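Local coordinates for protein Myo-inositol phosphohydrolase (Mitsuokella multacida, PDB 4WU3) that probably removes phosphate groups from myo-inositol hexakisphosphate and related inositol phosphates, using a protein-tyrosine-phosphatase-like fold, at residues Ser283-Lys288 with Ala296-Tyr301; Leu211-Arg216 with Met246-Ile251; Ile416-Leu421 with Trp535-Ser540; Thr387-Gly392 with Pro531-Leu536. The protein carries 2 engineered substitutions. All coordinates share one frame; numbering follows the deposited sequence.

Interaction 1: Ser283-Lys288 with Ala296-Tyr301; sequences SEIPDK and AYIERY. With 4IP (inositol-(1,3,4,5)-tetrakisphosphate), chain E.
S283 meets the face of Y301 with CA and CB: CA sits 3.6 Å from the ring centroid in a CH-pi contact only 13° off the ring normal, and CB continues outward over the CE1-CZ side. A chi1 of -179°, with CG of Y301 opposite the backbone N, swings the ring out from helix 291-313 under the passing loop. One helical turn earlier Y297 points into the same loop. E284 O meets the edge of its ring near CD2, P286 CD comes obliquely to within 3.8 Å of Y297 CD2, and I285 CD1 tucks between Y297 CB and I298 CG1. R300 lays NH2 against a face of the Y297 ring and reaches E284 O through a water 2.7 Å from that carbonyl. W333 of the second subunit packs on I285 and I298. Beyond P286 the loop turns to the inositol tetrakisphosphate: K288, extended past CG, gives NZ to the ester oxygen O1 at 3.1 Å, while Y297 OH donates to OPH of the 5-phosphate at 2.9 Å. Loop and helix thus hold two substituents, on C1 and C5, that flank C6 of one polyanion, and apolar packing fixes a surface whose ligand-facing end is polar and basic.

Interaction 2: Leu211-Arg216 with Met246-Ile251; sequences LQDHFR and MGRTTI. With PO4 (phosphate ion), chain G.
The guanidinium of R248 has D213 stacked over one face, with CA above the centre and the carboxylate plane only 12° from its own; at its edges, in plane, lie L211 O and the phosphate ion. D213 OD1 in turn sits above the centre of the H214 ring. Lying over the face, D213 OD1 makes a long salt bridge to R248 NH1 (3.7 Å), resting on charge alone. R248 NH2 donates to L211 O at 3.0 Å with a bent angle of 138°, and E124 is its second, charged partner. R248 NE to phosphate O4 and R248 NH1 to phosphate O3, both 2.8 Å and 171°, form a straight two-pronged grip. A bend at chi3 turns the side chain back to the ion, where O4 already accepts from R248 N at 2.9 Å. M246 N binds phosphate O2 at 2.7 Å; G247 N adds a weak bond. One turn along the helix, I251 CD1 packs on R216 CA at 3.9 Å. A methionine in place of R248 would probably leave the phosphate without its paired side-chain donors and D213 without a cation to stack on. S242 OG and A244 N also bond this ion, probably from the crystallisation liquor. Loop amides and an arginine cradling an anion at a helix N-terminus form the P-loop of protein tyrosine phosphatases (CX5R, here with S242 at the cysteine position).

Interaction 3: Ile416-Leu421 with Trp535-Ser540; sequences IYIMDL and WLHFHS. Engineered in segment 535-540: S540 (natural residue Cys). With 4IP (inositol-(1,3,4,5)-tetrakisphosphate), chain F.
Strands 416-422 and 535-539 run parallel, 25° apart, in the central sheet of a phosphatase domain of the PTP-like type. Five backbone hydrogen bonds zip them, from Y417 N to W535 O at 2.8 Å through to L421 N to H539 O at 3.1 Å. In three of the bridged pairs, I416 with W535, I418 with H537 and M419 with F538, the side chains lie side by side. On one face I416 CG1 meets W535 CB and I418 CD1 rests against H537 CB at 3.8 Å. On the other, M419 folds back at chi2 and chi3: CG stands over a face of the F538 ring, 4.2 Å from its centroid, and SD touches L536 CD2. Past the end of the paired residues, L421 CD1 packs on F538 CD1. Helices 517-529 and 545-558 cover the M419 side through F526 and M551.

At the C-terminal end the H539 ring leans over the first strand. I418 CG2 meets its edge in plane, and D420 OD1 approaches H539 CE1 at 3.2 Å, the carboxylate and ring planes 19° apart. Neither group supplies the other's hydrogen bonds: D420 OD2 is held by Y504 and H426, and H539 NE2 by E493. With alanine in place of H539, E493 would probably lose this partner, and D420 OD1 and I418 CG2 the ring they pack on. S540, engineered from cysteine, begins the loop around the inositol tetrakisphosphate; its OG lies beside phosphate oxygen O2P at a doubtfully short separation. Behind it, H539 ND1 donates to S540 O at 3.0 Å and 174°, in the carbonyl plane and on a lone pair.

Interaction 4: Thr387-Gly392 with Pro531-Leu536; sequences TLYMSG and PANAWL
N533, at the bend of the type II turn that runs from P531 to A534, brings its CA to 4.2 Å from CD2 of Y389. The turn is closed by A534 N bonding to P531 O. Next, the carbonyl O of A534 approaches Y389 CB at 3.7 Å, and a water lies between A534 O and L388 O. Y389 is where helix 385-388 gives way to strand 390-393; its positive phi (49°) accompanies the turn that brings its backbone over W535.

W535 starts strand 535-539, which runs parallel to 390-393 in the five-stranded mixed sheet of the PTP-like domain. With CG anti to the backbone N (chi1 179°), its indole slides beneath the Y389-M390 peptide. Y389 CA stands 4.0 Å from the centroid of the six-membered ring in a CH-pi contact, with Y389 C and M390 N over the centre of the indole. The Y389 side chain crosses it at about a right angle, Y389 CB on W535 CE3 at 3.7 Å. At the indole edge W535 NE1 donates in the ring plane to S391 OG, 2.9 Å away and nearly straight at 168°; that hydroxyl is also hydrogen-bonded to H537, so two ring nitrogens fix its position. Outside the pair, L408 of helix 398-411 packs on both W535 and S391.

L536 bonds at both ends of its backbone: its N to Y389 O at 3.1 Å, its O from S391 N at 2.9 Å. Its side chain leaves the sheet on the same face as M390, where Y554 of helix 545-558 touches both.

Overall arrangement
The contacts form two pairs on opposite sides of the chain's centre. Interactions 1 and 2, centres about 12 Å apart, touch where E299 and A296 of helix 291-313 pack on R216 and F215. They share one ligand pocket: H214 lines it with K288 and Y297, whereas the P-loop of interaction 2 holds a separate phosphate ion. Interactions 3 and 4, centres about 9 Å apart, are built on the two flanks of strand 535-539 and share W535 and L536. Strand 535-539 leads to the second inositol tetrakisphosphate at S540; the side chain of M390 in interaction 4 lies about 14 Å from a bound inositol tetrakisphosphate. Nearest atoms of interactions 2 and 3 are about 28 Å apart.

Interaction 1: Ser283-Lys288 with Ala296-Tyr301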
# COMPACT_ATOMS: atom_id res chain seq x y z
N SER A 283 0.21 -15.47 -5.06
CA SER A 283 -1.19 -15.20 -5.39
C SER A 283 -2.12 -15.25 -4.17
O SER A 283 -3.31 -14.95 -4.26
CB SER A 283 -1.68 -16.18 -6.46
OG SER A 283 -1.86 -17.47 -5.92
N GLU A 284 -1.58 -15.65 -3.03
CA GLU A 284 -2.39 -15.76 -1.84
C GLU A 284 -2.47 -14.42 -1.11
O GLU A 284 -1.46 -13.88 -0.65
CB GLU A 284 -1.83 -16.83 -0.91
CG GLU A 284 -2.76 -17.23 0.22
CD GLU A 284 -2.26 -18.43 1.01
OE1 GLU A 284 -1.58 -19.30 0.43
OE2 GLU A 284 -2.57 -18.50 2.22
N ILE A 285 -3.68 -13.90 -1.03
CA ILE A 285 -3.97 -12.75 -0.20
C ILE A 285 -4.79 -13.24 1.00
O ILE A 285 -6.03 -13.33 0.93
CB ILE A 285 -4.77 -11.69 -0.98
CG1 ILE A 285 -4.22 -11.56 -2.41
CG2 ILE A 285 -4.73 -10.35 -0.26
CD1 ILE A 285 -2.80 -11.04 -2.48
N PRO A 286 -4.11 -13.57 2.10
CA PRO A 286 -4.78 -14.18 3.25
C PRO A 286 -5.66 -13.23 4.06
O PRO A 286 -5.48 -12.00 4.03
CB PRO A 286 -3.63 -14.71 4.10
CG PRO A 286 -2.42 -13.95 3.67
CD PRO A 286 -2.69 -13.30 2.35
N ASP A 287 -6.61 -13.81 4.79
CA ASP A 287 -7.57 -13.04 5.57
C ASP A 287 -6.90 -12.14 6.61
O ASP A 287 -7.39 -11.06 6.89
CB ASP A 287 -8.58 -13.97 6.25
CG ASP A 287 -9.56 -14.59 5.27
OD1 ASP A 287 -9.96 -13.91 4.30
OD2 ASP A 287 -9.93 -15.77 5.47
N LYS A 288 -5.78 -12.59 7.16
CA LYS A 288 -5.11 -11.85 8.22
C LYS A 288 -4.43 -10.58 7.70
O LYS A 288 -4.15 -9.69 8.49
CB LYS A 288 -4.09 -12.74 8.94
CG LYS A 288 -2.95 -13.19 8.05
CD LYS A 288 -2.06 -14.23 8.72
CE LYS A 288 -1.07 -14.82 7.72
NZ LYS A 288 -0.22 -15.89 8.32
N ALA A 296 0.11 -4.29 -0.08
CA ALA A 296 1.44 -4.72 -0.47
C ALA A 296 1.43 -6.14 -1.05
O ALA A 296 2.16 -6.42 -2.00
CB ALA A 296 2.39 -4.61 0.70
N TYR A 297 0.61 -7.04 -0.50
CA TYR A 297 0.53 -8.40 -1.06
C TYR A 297 -0.08 -8.34 -2.47
O TYR A 297 0.34 -9.05 -3.39
CB TYR A 297 -0.33 -9.31 -0.19
CG TYR A 297 0.42 -10.04 0.88
CD1 TYR A 297 1.22 -9.36 1.78
CD2 TYR A 297 0.31 -11.41 1.01
CE1 TYR A 297 1.89 -10.02 2.79
CE2 TYR A 297 0.98 -12.10 2.01
CZ TYR A 297 1.78 -11.39 2.89
OH TYR A 297 2.44 -12.04 3.88
N ILE A 298 -1.09 -7.49 -2.61
CA ILE A 298 -1.72 -7.27 -3.89
C ILE A 298 -0.71 -6.68 -4.88
O ILE A 298 -0.55 -7.19 -5.96
CB ILE A 298 -2.93 -6.35 -3.74
CG1 ILE A 298 -4.05 -7.12 -3.05
CG2 ILE A 298 -3.37 -5.85 -5.10
CD1 ILE A 298 -5.14 -6.25 -2.45
N GLU A 299 -0.03 -5.61 -4.47
CA GLU A 299 0.95 -4.94 -5.32
C GLU A 299 2.00 -5.91 -5.86
O GLU A 299 2.30 -5.92 -7.05
CB GLU A 299 1.63 -3.79 -4.55
CG GLU A 299 2.56 -2.91 -5.40
CD GLU A 299 3.45 -1.99 -4.58
OE1 GLU A 299 3.61 -2.23 -3.36
OE2 GLU A 299 4.00 -1.03 -5.16
N ARG A 300 2.57 -6.74 -5.00
CA ARG A 300 3.63 -7.62 -5.48
C ARG A 300 3.09 -8.78 -6.34
O ARG A 300 3.81 -9.29 -7.20
CB ARG A 300 4.48 -8.14 -4.32
CG ARG A 300 3.86 -9.29 -3.59
CD ARG A 300 4.68 -9.70 -2.39
NE ARG A 300 3.97 -10.78 -1.71
CZ ARG A 300 4.31 -11.28 -0.53
NH1 ARG A 300 5.36 -10.80 0.12
NH2 ARG A 300 3.58 -12.27 -0.02
N TYR A 301 1.85 -9.20 -6.13
CA TYR A 301 1.27 -10.22 -7.00
C TYR A 301 1.08 -9.65 -8.40
O TYR A 301 1.41 -10.28 -9.40
CB TYR A 301 -0.06 -10.73 -6.48
CG TYR A 301 -0.71 -11.80 -7.33
CD1 TYR A 301 0.05 -12.83 -7.88
CD2 TYR A 301 -2.08 -11.80 -7.56
CE1 TYR A 301 -0.54 -13.83 -8.64
CE2 TYR A 301 -2.68 -12.80 -8.31
CZ TYR A 301 -1.91 -13.80 -8.86
OH TYR A 301 -2.50 -14.78 -9.61
C1 4IP E . 1.71 -13.02 10.61
O1 4IP E . 1.09 -14.30 10.66
C2 4IP E . 0.86 -12.03 11.39
O2 4IP E . -0.45 -12.01 10.86
C3 4IP E . 1.44 -10.62 11.32
O3 4IP E . 0.55 -9.72 11.98
C4 4IP E . 1.65 -10.18 9.88
O4 4IP E . 2.28 -8.90 9.87
C5 4IP E . 2.49 -11.18 9.09
O5 4IP E . 2.58 -10.76 7.73
C6 4IP E . 1.86 -12.57 9.16
O6 4IP E . 2.67 -13.50 8.45
P1 4IP E . 1.30 -15.26 11.94
O1P 4IP E . 1.67 -14.32 13.06
O2P 4IP E . -0.04 -15.93 12.12
O3P 4IP E . 2.41 -16.18 11.49
P3 4IP E . 0.73 -9.39 13.54
O4P 4IP E . -0.64 -8.89 13.95
O5P 4IP E . 1.82 -8.34 13.58
O6P 4IP E . 1.12 -10.71 14.16
P4 4IP E . 1.41 -7.55 9.77
O7P 4IP E . 0.31 -7.88 8.78
O8P 4IP E . 2.41 -6.53 9.28
O9P 4IP E . 0.89 -7.31 11.16
P5 4IP E . 4.00 -10.74 6.97
OPF 4IP E . 4.39 -12.19 6.87
OPG 4IP E . 4.89 -9.92 7.88
OPH 4IP E . 3.70 -10.10 5.64
O HOH W 1 1.17 -14.31 -0.57

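Interaction 2: Leu211-Arg216 with Met246-Ile251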
# COMPACT_ATOMS: atom_id res chain seq x y z
N LEU A 211 16.44 -3.66 -1.75
CA LEU A 211 14.97 -3.72 -1.72
C LEU A 211 14.41 -3.64 -0.32
O LEU A 211 14.89 -4.33 0.59
CB LEU A 211 14.48 -5.03 -2.35
CG LEU A 211 14.96 -5.32 -3.75
CD1 LEU A 211 14.26 -6.54 -4.31
CD2 LEU A 211 14.74 -4.11 -4.64
N GLN A 212 13.39 -2.81 -0.15
CA GLN A 212 12.72 -2.67 1.13
C GLN A 212 11.96 -3.95 1.43
O GLN A 212 11.27 -4.49 0.56
CB GLN A 212 11.73 -1.50 1.10
CG GLN A 212 12.33 -0.15 0.75
CD GLN A 212 13.19 0.42 1.86
OE1 GLN A 212 12.75 0.54 3.00
NE2 GLN A 212 14.43 0.78 1.54
N ASP A 213 12.06 -4.41 2.68
CA ASP A 213 11.30 -5.54 3.13
C ASP A 213 9.81 -5.25 2.94
O ASP A 213 9.37 -4.11 3.12
CB ASP A 213 11.61 -5.82 4.59
CG ASP A 213 11.24 -7.21 5.04
OD1 ASP A 213 10.53 -7.94 4.30
OD2 ASP A 213 11.65 -7.59 6.15
N HIS A 214 9.07 -6.28 2.55
CA HIS A 214 7.60 -6.23 2.44
C HIS A 214 7.02 -5.78 1.09
O HIS A 214 5.82 -5.91 0.89
CB HIS A 214 7.01 -5.38 3.56
CG HIS A 214 7.39 -5.86 4.93
ND1 HIS A 214 7.03 -7.10 5.43
CD2 HIS A 214 8.09 -5.25 5.92
CE1 HIS A 214 7.50 -7.23 6.65
NE2 HIS A 214 8.14 -6.12 6.98
N PHE A 215 7.84 -5.30 0.17
CA PHE A 215 7.35 -4.71 -1.06
C PHE A 215 8.03 -5.31 -2.27
O PHE A 215 9.09 -5.92 -2.16
CB PHE A 215 7.63 -3.21 -1.09
CG PHE A 215 6.90 -2.42 -0.04
CD1 PHE A 215 5.52 -2.46 0.05
CD2 PHE A 215 7.60 -1.62 0.84
CE1 PHE A 215 4.86 -1.73 1.01
CE2 PHE A 215 6.95 -0.88 1.79
CZ PHE A 215 5.57 -0.94 1.88
N ARG A 216 7.42 -5.12 -3.43
CA ARG A 216 8.00 -5.49 -4.71
C ARG A 216 9.18 -4.60 -5.00
O ARG A 216 9.26 -3.49 -4.47
CB ARG A 216 6.97 -5.31 -5.83
CG ARG A 216 6.27 -3.95 -5.78
CD ARG A 216 5.72 -3.56 -7.14
NE ARG A 216 6.81 -3.35 -8.09
CZ ARG A 216 6.64 -2.94 -9.34
NH1 ARG A 216 5.43 -2.68 -9.81
NH2 ARG A 216 7.70 -2.77 -10.12
N MET A 246 11.47 -15.42 2.10
CA MET A 246 10.04 -15.52 1.85
C MET A 246 9.59 -14.59 0.72
O MET A 246 9.60 -14.99 -0.44
CB MET A 246 9.26 -15.27 3.14
CG MET A 246 9.50 -16.37 4.16
SD MET A 246 8.60 -16.19 5.72
CE MET A 246 6.94 -16.52 5.16
N GLY A 247 9.21 -13.36 1.05
CA GLY A 247 8.65 -12.43 0.06
C GLY A 247 9.55 -12.00 -1.10
O GLY A 247 9.32 -12.35 -2.26
N ARG A 248 10.58 -11.22 -0.78
CA ARG A 248 11.44 -10.68 -1.82
C ARG A 248 12.12 -11.82 -2.55
O ARG A 248 12.30 -11.76 -3.77
CB ARG A 248 12.48 -9.72 -1.24
CG ARG A 248 11.89 -8.43 -0.71
CD ARG A 248 12.87 -7.69 0.20
NE ARG A 248 13.09 -8.36 1.50
CZ ARG A 248 13.92 -7.91 2.43
NH1 ARG A 248 14.06 -8.56 3.57
NH2 ARG A 248 14.64 -6.81 2.21
N THR A 249 12.50 -12.86 -1.80
CA THR A 249 13.18 -14.01 -2.40
C THR A 249 12.26 -14.74 -3.39
O THR A 249 12.68 -15.09 -4.49
CB THR A 249 13.71 -14.98 -1.32
OG1 THR A 249 14.83 -14.39 -0.65
CG2 THR A 249 14.18 -16.28 -1.94
N THR A 250 11.01 -14.92 -3.03
CA THR A 250 10.08 -15.65 -3.89
C THR A 250 9.69 -14.84 -5.12
O THR A 250 9.52 -15.40 -6.20
CB THR A 250 8.82 -16.07 -3.12
OG1 THR A 250 9.22 -16.95 -2.07
CG2 THR A 250 7.84 -16.80 -4.04
N ILE A 251 9.57 -13.53 -4.97
CA ILE A 251 9.37 -12.68 -6.12
C ILE A 251 10.46 -12.94 -7.14
O ILE A 251 10.18 -13.06 -8.33
CB ILE A 251 9.41 -11.18 -5.76
CG1 ILE A 251 8.14 -10.76 -5.04
CG2 ILE A 251 9.59 -10.35 -7.02
CD1 ILE A 251 8.25 -9.41 -4.37
P PO4 G . 11.70 -11.56 3.03
O1 PO4 G . 10.46 -11.88 3.83
O2 PO4 G . 12.12 -12.85 2.36
O3 PO4 G . 12.80 -11.03 3.91
O4 PO4 G . 11.44 -10.53 1.95

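Interaction 3: Ile416-Leu421 with Trp535-Ser540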
# COMPACT_ATOMS: atom_id res chain seq x y z
N ILE A 416 41.80 35.63 -12.92
CA ILE A 416 40.61 35.35 -12.14
C ILE A 416 39.70 34.37 -12.86
O ILE A 416 39.31 34.61 -14.01
CB ILE A 416 39.81 36.64 -11.87
CG1 ILE A 416 40.68 37.64 -11.10
CG2 ILE A 416 38.55 36.32 -11.07
CD1 ILE A 416 40.10 39.04 -11.08
N TYR A 417 39.38 33.26 -12.20
CA TYR A 417 38.48 32.25 -12.77
C TYR A 417 37.16 32.25 -12.03
O TYR A 417 37.12 32.26 -10.80
CB TYR A 417 39.07 30.83 -12.68
CG TYR A 417 40.28 30.60 -13.54
CD1 TYR A 417 41.52 31.07 -13.15
CD2 TYR A 417 40.20 29.92 -14.74
CE1 TYR A 417 42.64 30.89 -13.93
CE2 TYR A 417 41.32 29.72 -15.53
CZ TYR A 417 42.54 30.21 -15.11
OH TYR A 417 43.69 30.04 -15.86
N ILE A 418 36.06 32.26 -12.79
CA ILE A 418 34.74 32.01 -12.22
C ILE A 418 34.52 30.50 -12.30
O ILE A 418 34.53 29.92 -13.39
CB ILE A 418 33.64 32.76 -13.01
CG1 ILE A 418 33.84 34.28 -12.91
CG2 ILE A 418 32.26 32.36 -12.52
CD1 ILE A 418 33.90 34.84 -11.51
N MET A 419 34.36 29.88 -11.14
CA MET A 419 34.14 28.45 -11.05
C MET A 419 32.65 28.19 -10.83
O MET A 419 32.14 28.26 -9.71
CB MET A 419 34.95 27.84 -9.91
CG MET A 419 36.44 28.18 -9.93
SD MET A 419 37.35 27.51 -11.35
CE MET A 419 37.24 25.75 -11.07
N ASP A 420 31.94 27.91 -11.93
CA ASP A 420 30.51 27.67 -11.89
C ASP A 420 30.29 26.21 -11.52
O ASP A 420 30.64 25.32 -12.28
CB ASP A 420 29.92 28.01 -13.26
CG ASP A 420 28.45 27.63 -13.40
OD1 ASP A 420 27.79 27.29 -12.40
OD2 ASP A 420 27.95 27.66 -14.55
N LEU A 421 29.71 25.96 -10.35
CA LEU A 421 29.59 24.61 -9.83
C LEU A 421 28.21 24.00 -10.04
O LEU A 421 27.86 23.02 -9.39
CB LEU A 421 29.88 24.61 -8.33
CG LEU A 421 31.22 25.20 -7.89
CD1 LEU A 421 31.23 25.42 -6.39
CD2 LEU A 421 32.35 24.28 -8.32
N TRP A 535 43.18 33.35 -9.10
CA TRP A 535 42.15 33.63 -8.10
C TRP A 535 40.88 32.87 -8.49
O TRP A 535 40.41 32.99 -9.61
CB TRP A 535 41.86 35.12 -8.06
CG TRP A 535 40.80 35.50 -7.09
CD1 TRP A 535 39.48 35.19 -7.16
CD2 TRP A 535 40.97 36.28 -5.91
NE1 TRP A 535 38.81 35.73 -6.10
CE2 TRP A 535 39.71 36.41 -5.31
CE3 TRP A 535 42.07 36.89 -5.30
CZ2 TRP A 535 39.50 37.12 -4.13
CZ3 TRP A 535 41.87 37.59 -4.12
CH2 TRP A 535 40.60 37.69 -3.55
N LEU A 536 40.35 32.07 -7.56
CA LEU A 536 39.16 31.27 -7.84
C LEU A 536 37.94 31.82 -7.16
O LEU A 536 37.90 31.93 -5.93
CB LEU A 536 39.36 29.84 -7.37
CG LEU A 536 40.52 29.09 -8.00
CD1 LEU A 536 40.59 27.69 -7.41
CD2 LEU A 536 40.38 29.05 -9.51
N HIS A 537 36.93 32.17 -7.95
CA HIS A 537 35.64 32.59 -7.41
C HIS A 537 34.58 31.52 -7.62
O HIS A 537 34.13 31.30 -8.73
CB HIS A 537 35.16 33.88 -8.04
CG HIS A 537 33.83 34.33 -7.52
ND1 HIS A 537 33.70 35.14 -6.42
CD2 HIS A 537 32.58 34.03 -7.93
CE1 HIS A 537 32.42 35.34 -6.18
NE2 HIS A 537 31.72 34.69 -7.08
N PHE A 538 34.20 30.84 -6.54
CA PHE A 538 33.21 29.80 -6.63
C PHE A 538 31.81 30.35 -6.47
O PHE A 538 31.55 31.19 -5.60
CB PHE A 538 33.44 28.76 -5.55
CG PHE A 538 34.71 28.00 -5.70
CD1 PHE A 538 34.76 26.88 -6.49
CD2 PHE A 538 35.85 28.42 -5.06
CE1 PHE A 538 35.94 26.17 -6.62
CE2 PHE A 538 37.04 27.73 -5.20
CZ PHE A 538 37.08 26.60 -5.98
N HIS A 539 30.90 29.87 -7.31
CA HIS A 539 29.48 30.16 -7.12
C HIS A 539 28.66 28.92 -7.42
O HIS A 539 29.07 28.04 -8.17
CB HIS A 539 29.01 31.35 -7.99
CG HIS A 539 28.64 30.98 -9.39
ND1 HIS A 539 27.42 30.44 -9.72
CD2 HIS A 539 29.34 31.06 -10.54
CE1 HIS A 539 27.38 30.20 -11.02
NE2 HIS A 539 28.54 30.56 -11.54
N SER A 540 27.49 28.86 -6.80
CA SER A 540 26.51 27.86 -7.16
C SER A 540 25.20 28.64 -7.28
O SER A 540 25.19 29.70 -7.88
CB SER A 540 26.47 26.75 -6.12
OG SER A 540 26.68 27.28 -4.83
C1 4IP F . 21.87 25.42 -1.83
O1 4IP F . 23.11 26.11 -2.01
C2 4IP F . 20.76 26.14 -2.59
O2 4IP F . 20.71 27.50 -2.17
C3 4IP F . 19.40 25.52 -2.32
O3 4IP F . 18.39 26.25 -3.02
C4 4IP F . 19.07 25.49 -0.83
O4 4IP F . 17.83 24.80 -0.64
C5 4IP F . 20.18 24.77 -0.06
O5 4IP F . 19.91 24.79 1.34
C6 4IP F . 21.55 25.39 -0.34
O6 4IP F . 22.57 24.68 0.36
P1 4IP F . 24.05 25.88 -3.29
O1P 4IP F . 24.62 24.50 -3.10
O2P 4IP F . 25.05 27.00 -3.17
O3P 4IP F . 23.13 26.04 -4.47
P3 4IP F . 17.42 25.49 -4.06
O4P 4IP F . 17.04 24.21 -3.35
O5P 4IP F . 18.28 25.31 -5.29
O6P 4IP F . 16.25 26.43 -4.25
P4 4IP F . 16.62 25.44 0.23
O7P 4IP F . 16.46 26.84 -0.30
O8P 4IP F . 15.46 24.53 -0.10
O9P 4IP F . 17.12 25.35 1.66
P5 4IP F . 20.28 23.50 2.25
OPF 4IP F . 20.18 22.31 1.31
OPG 4IP F . 19.23 23.54 3.34
OPH 4IP F . 21.69 23.78 2.72

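Interaction 4: Thr387-Gly392 with Pro531-Leu536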
# COMPACT_ATOMS: atom_id res chain seq x y z
N THR A 387 46.79 34.66 1.29
CA THR A 387 47.34 34.22 -0.00
C THR A 387 46.51 33.09 -0.66
O THR A 387 46.94 32.50 -1.65
CB THR A 387 48.81 33.77 0.13
OG1 THR A 387 48.90 32.65 1.02
CG2 THR A 387 49.68 34.90 0.66
N LEU A 388 45.33 32.81 -0.12
CA LEU A 388 44.48 31.75 -0.66
C LEU A 388 43.82 32.16 -1.99
O LEU A 388 43.52 31.32 -2.83
CB LEU A 388 43.43 31.35 0.39
CG LEU A 388 42.57 30.09 0.15
CD1 LEU A 388 43.40 28.94 -0.39
CD2 LEU A 388 41.89 29.68 1.44
N TYR A 389 43.64 33.46 -2.19
CA TYR A 389 43.07 34.00 -3.41
C TYR A 389 41.78 33.29 -3.81
O TYR A 389 41.68 32.68 -4.86
CB TYR A 389 44.10 33.95 -4.54
CG TYR A 389 45.40 34.65 -4.25
CD1 TYR A 389 45.42 35.87 -3.57
CD2 TYR A 389 46.61 34.11 -4.66
CE1 TYR A 389 46.62 36.52 -3.30
CE2 TYR A 389 47.81 34.75 -4.40
CZ TYR A 389 47.81 35.95 -3.72
OH TYR A 389 49.00 36.59 -3.45
N MET A 390 40.78 33.38 -2.95
CA MET A 390 39.53 32.69 -3.20
C MET A 390 38.36 33.53 -2.76
O MET A 390 38.43 34.25 -1.76
CB MET A 390 39.53 31.36 -2.44
CG MET A 390 38.24 30.59 -2.53
SD MET A 390 38.37 29.01 -1.69
CE MET A 390 38.44 29.55 0.01
N SER A 391 37.26 33.44 -3.51
CA SER A 391 36.03 34.10 -3.14
C SER A 391 34.86 33.18 -3.48
O SER A 391 35.04 32.17 -4.17
CB SER A 391 35.90 35.44 -3.86
OG SER A 391 36.06 35.28 -5.26
N GLY A 392 33.68 33.51 -2.96
CA GLY A 392 32.47 32.77 -3.28
C GLY A 392 31.22 33.65 -3.26
O GLY A 392 31.23 34.74 -2.70
N PRO A 531 47.27 28.55 -13.44
CA PRO A 531 48.42 29.44 -13.31
C PRO A 531 48.67 29.83 -11.88
O PRO A 531 47.74 29.86 -11.08
CB PRO A 531 47.99 30.69 -14.09
CG PRO A 531 46.84 30.27 -14.93
CD PRO A 531 46.17 29.14 -14.21
N ALA A 532 49.92 30.14 -11.55
CA ALA A 532 50.21 30.64 -10.22
C ALA A 532 49.50 31.96 -10.01
O ALA A 532 49.22 32.70 -10.96
CB ALA A 532 51.71 30.77 -9.99
N ASN A 533 49.22 32.25 -8.75
CA ASN A 533 48.47 33.43 -8.34
C ASN A 533 47.05 33.48 -8.91
O ASN A 533 46.41 34.52 -8.83
CB ASN A 533 49.15 34.75 -8.75
CG ASN A 533 50.65 34.77 -8.54
OD1 ASN A 533 51.41 35.21 -9.41
ND2 ASN A 533 51.08 34.35 -7.38
N ALA A 534 46.58 32.39 -9.52
CA ALA A 534 45.20 32.36 -10.01
C ALA A 534 44.25 32.61 -8.83
O ALA A 534 44.51 32.16 -7.71
CB ALA A 534 44.87 31.02 -10.66
N TRP A 535 43.18 33.35 -9.10
CA TRP A 535 42.15 33.63 -8.10
C TRP A 535 40.88 32.87 -8.49
O TRP A 535 40.41 32.99 -9.61
CB TRP A 535 41.86 35.12 -8.06
CG TRP A 535 40.80 35.50 -7.09
CD1 TRP A 535 39.48 35.19 -7.16
CD2 TRP A 535 40.97 36.28 -5.91
NE1 TRP A 535 38.81 35.73 -6.10
CE2 TRP A 535 39.71 36.41 -5.31
CE3 TRP A 535 42.07 36.89 -5.30
CZ2 TRP A 535 39.50 37.12 -4.13
CZ3 TRP A 535 41.87 37.59 -4.12
CH2 TRP A 535 40.60 37.69 -3.55
N LEU A 536 40.35 32.07 -7.56
CA LEU A 536 39.16 31.27 -7.84
C LEU A 536 37.94 31.82 -7.16
O LEU A 536 37.90 31.93 -5.93
CB LEU A 536 39.36 29.84 -7.37
CG LEU A 536 40.52 29.09 -8.00
CD1 LEU A 536 40.59 27.69 -7.41
CD2 LEU A 536 40.38 29.05 -9.51
O HOH W 2 43.52 30.50 -5.65